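Local coordinates for inorganic pyrophosphatase (PDB 2BQX) that catalyses the magnesium-dependent hydrolysis of inorganic pyrophosphate to two phosphate ions and works as a homohexamer, at the interface of chains A and B and the interface of chains A and C. Numbering follows the deposited sequence. Chains: chain A/B/C, Inorganic pyrophosphatase.

Chain A meets two different neighbours here, through surfaces whose C-alpha centres lie about 24 Å apart and which share no residue. Contact 1 joins strands 27-31 and 38-43 of chain A to the loop before strand 83-96 of chain B and to the start of that strand, in an interface that is not an exact two-fold. Contact 2 sets the end of helix 127-139 and the loops near it against the same helix of chain C, across a two-fold interface. Strand pairing and helix-end packing thus use separate faces of one subunit, and together they help build the hexamer.

Contact 1: the interface of chains A and B. Residues chain A 29, 38, 40; chain B 78-79, 82-84.
Backbone hydrogen bonds between strands join the chains in this hexamer interface of a soluble family I pyrophosphatase: strand 38-43 of chain A pairs with the beginning of strand 83-96 of chain B. The amide B:Val83 N gives its hydrogen to A:Leu38 O at 2.9 Å, and A:Val40 N returns one to B:Val83 O at 2.8 Å. The latter carbonyl also contacts a water that lies 2.6 Å from A:Val40 O, so solvent extends the pairing. Beta-branched valines suit this extended backbone, and A:Val40 spreads its two methyls: CG1, anti to the backbone N (chi1 176°), reaches the CD1-CE1 side of the B:Phe78 ring, 3.7 Å from CE1, while CG2 packs against B:Val84 CB and also borders that ring. Beside the strands, A:Tyr29 sends its phenol across the interface, and its OH accepts a nearly straight bond from B:Gln79 N (2.9 Å, 162° at H). A tyrosine fits here because its long, rigid ring carries a polar atom to a loop amide while offering carbon on the way: A:Tyr29 CE1 lies 3.7 Å from B:Ser82 CB, and CZ faces B:Gln79 CB. The small B:Ser82 probably allows the close approach of the backbones and also braces its own loop. Lying between the backbone N and the carbonyl carbon (chi1 61°), B:Ser82 OG turns back to donate to B:Gln79 O, in the carbonyl plane and on a lone pair, 2.7 Å away. B:Gln79 runs out in an extended chain whose terminal amide nitrogen NE2 meets A:Leu38 CD2 at 3.6 Å, the side chains crossing at about a right angle; leucine there supplies an apolar branch across the amide end.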
# COMPACT_ATOMS: atom_id res chain seq x y z
N TYR A 29 -12.22 9.66 10.84
CA TYR A 29 -13.17 8.87 11.61
C TYR A 29 -13.47 9.66 12.87
O TYR A 29 -12.76 10.62 13.19
CB TYR A 29 -12.58 7.51 12.00
CG TYR A 29 -12.34 6.57 10.85
CD1 TYR A 29 -13.36 5.74 10.37
CD2 TYR A 29 -11.11 6.53 10.20
CE1 TYR A 29 -13.17 4.91 9.28
CE2 TYR A 29 -10.90 5.70 9.10
CZ TYR A 29 -11.93 4.89 8.64
OH TYR A 29 -11.75 4.09 7.54
N LEU A 38 -16.63 3.45 15.86
CA LEU A 38 -15.74 4.30 15.07
C LEU A 38 -16.56 4.72 13.85
O LEU A 38 -16.76 3.92 12.94
CB LEU A 38 -14.51 3.50 14.65
CG LEU A 38 -13.34 4.27 14.05
CD1 LEU A 38 -12.80 5.26 15.08
CD2 LEU A 38 -12.24 3.29 13.63
N VAL A 40 -17.45 6.84 10.39
CA VAL A 40 -16.81 7.46 9.24
C VAL A 40 -17.41 8.86 9.26
O VAL A 40 -18.62 9.01 9.12
CB VAL A 40 -17.20 6.77 7.93
CG1 VAL A 40 -16.58 7.52 6.75
CG2 VAL A 40 -16.71 5.32 7.95
N PHE B 78 -13.20 1.97 3.53
CA PHE B 78 -13.47 2.24 4.93
C PHE B 78 -12.97 1.05 5.76
O PHE B 78 -13.09 -0.10 5.35
CB PHE B 78 -14.97 2.44 5.17
CG PHE B 78 -15.56 3.59 4.39
CD1 PHE B 78 -14.97 4.85 4.42
CD2 PHE B 78 -16.69 3.39 3.59
CE1 PHE B 78 -15.49 5.90 3.67
CE2 PHE B 78 -17.21 4.44 2.83
CZ PHE B 78 -16.61 5.70 2.87
N GLN B 79 -12.43 1.35 6.94
CA GLN B 79 -11.90 0.34 7.84
C GLN B 79 -12.94 -0.64 8.36
O GLN B 79 -14.01 -0.23 8.81
CB GLN B 79 -11.23 1.04 9.03
CG GLN B 79 -10.62 0.08 10.05
CD GLN B 79 -9.64 0.79 10.95
OE1 GLN B 79 -8.59 1.27 10.50
NE2 GLN B 79 -9.96 0.87 12.23
N SER B 82 -15.78 -0.06 11.19
CA SER B 82 -16.30 1.30 11.30
C SER B 82 -17.76 1.33 10.86
O SER B 82 -18.28 0.34 10.33
CB SER B 82 -15.47 2.28 10.46
OG SER B 82 -15.50 1.95 9.08
N VAL B 83 -18.42 2.46 11.10
CA VAL B 83 -19.82 2.62 10.75
C VAL B 83 -19.98 3.86 9.88
O VAL B 83 -19.50 4.93 10.24
CB VAL B 83 -20.69 2.80 12.01
CG1 VAL B 83 -22.15 2.94 11.63
CG2 VAL B 83 -20.47 1.64 12.96
N VAL B 84 -20.65 3.71 8.74
CA VAL B 84 -20.85 4.84 7.85
C VAL B 84 -22.33 5.08 7.59
O VAL B 84 -23.10 4.13 7.41
CB VAL B 84 -20.14 4.61 6.49
CG1 VAL B 84 -20.69 3.38 5.81
CG2 VAL B 84 -20.30 5.84 5.60
O HOH W 1 -20.85 7.65 9.53

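Contact 2: the interface of chains A and C. Residues chain A 46, 48, 139, 142-143; chain C 135, 139, 142.
Helix 127-139 of chain C carries C:His135 in its last turn, facing chain A where chain A's own copy of that helix ends at A:Thr139 and passes into the loop of A:Asp142 and A:Leu143. The histidine is the main intruder from chain C, burying 79 Å² against its neighbour. CG stands anti to the backbone N (chi1 174°), which projects the imidazole away from its helix and into the surface of chain A. There C:His135 NE2 donates to the carboxylate oxygen A:Asp142 OD2 at 3.0 Å, with 151° at the hydrogen, a bond repeated with the chains exchanged. The acceptor lies in the ring plane, at the edge, yet the donor reaches OD2 on its anti side, a little out of the carboxylate plane. The two flat groups are turned 74° apart, so the bond joins an imidazole edge to a steeply inclined carboxylate. A:Asp142 CB lies 3.7 Å from C:His135 CD2; the short side chain keeps its carboxylate close to the loop backbone, and its negative charge would probably favour a protonated histidine. Nearer the helix, A:Leu143 gives the ring's base an apolar neighbour: CD1 and CD2 both lie 4.0 Å from C:His135 CB, the two methyls spanning that carbon. On the CE1 side stands A:Gln48, whose extended chain places its amide oxygen OE1 3.7 Å from C:His135 CE1. C:Thr139 suits the final turn because its short hydroxyl can answer a helix carbonyl: OG1 donates a hydrogen bond to C:His135 O at 2.9 Å and also sits over one face of the imidazole, offset toward its rim, 3.9 Å above the ring plane.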
# COMPACT_ATOMS: atom_id res chain seq x y z
N GLY A 46 -10.49 17.52 -1.01
CA GLY A 46 -9.35 17.76 -1.85
C GLY A 46 -8.36 16.62 -1.93
O GLY A 46 -8.47 15.62 -1.21
N GLN A 48 -5.67 15.67 -0.69
CA GLN A 48 -4.80 15.85 0.46
C GLN A 48 -4.81 14.64 1.37
O GLN A 48 -5.57 13.70 1.17
CB GLN A 48 -5.25 17.08 1.26
CG GLN A 48 -5.07 18.40 0.52
CD GLN A 48 -5.80 19.55 1.19
OE1 GLN A 48 -7.02 19.70 1.04
NE2 GLN A 48 -5.06 20.36 1.93
N THR A 139 -5.80 24.79 4.28
CA THR A 139 -6.48 24.50 3.02
C THR A 139 -7.40 23.28 2.92
O THR A 139 -8.18 23.18 1.97
CB THR A 139 -5.45 24.34 1.89
OG1 THR A 139 -4.63 23.19 2.14
CG2 THR A 139 -4.57 25.57 1.78
N ASP A 142 -10.97 24.12 2.31
CA ASP A 142 -11.26 25.10 1.26
C ASP A 142 -12.51 24.73 0.47
O ASP A 142 -13.40 25.55 0.28
CB ASP A 142 -10.10 25.25 0.26
CG ASP A 142 -8.91 26.02 0.82
OD1 ASP A 142 -9.06 26.74 1.83
OD2 ASP A 142 -7.82 25.90 0.22
N LEU A 143 -12.56 23.49 -0.00
CA LEU A 143 -13.68 23.01 -0.82
C LEU A 143 -14.99 22.77 -0.08
O LEU A 143 -16.02 22.57 -0.71
CB LEU A 143 -13.27 21.74 -1.57
CG LEU A 143 -12.12 21.90 -2.57
CD1 LEU A 143 -11.66 20.54 -3.06
CD2 LEU A 143 -12.58 22.77 -3.74
N HIS C 135 -8.34 22.74 -7.30
CA HIS C 135 -7.83 23.10 -5.99
C HIS C 135 -6.40 22.58 -5.78
O HIS C 135 -5.59 23.21 -5.08
CB HIS C 135 -8.78 22.56 -4.91
CG HIS C 135 -8.29 22.76 -3.51
ND1 HIS C 135 -7.62 21.77 -2.82
CD2 HIS C 135 -8.33 23.83 -2.69
CE1 HIS C 135 -7.27 22.23 -1.63
NE2 HIS C 135 -7.69 23.48 -1.53
N THR C 139 -3.15 25.11 -5.10
CA THR C 139 -2.42 25.11 -3.83
C THR C 139 -1.14 24.29 -3.70
O THR C 139 -0.38 24.50 -2.75
CB THR C 139 -3.34 24.65 -2.69
OG1 THR C 139 -3.70 23.27 -2.91
CG2 THR C 139 -4.59 25.50 -2.62
N ASP C 142 1.92 26.34 -3.13
CA ASP C 142 1.84 27.40 -2.12
C ASP C 142 3.14 27.51 -1.32
O ASP C 142 3.69 28.60 -1.17
CB ASP C 142 0.70 27.16 -1.12
CG ASP C 142 -0.68 27.45 -1.70
OD1 ASP C 142 -0.79 28.15 -2.73
OD2 ASP C 142 -1.67 26.98 -1.09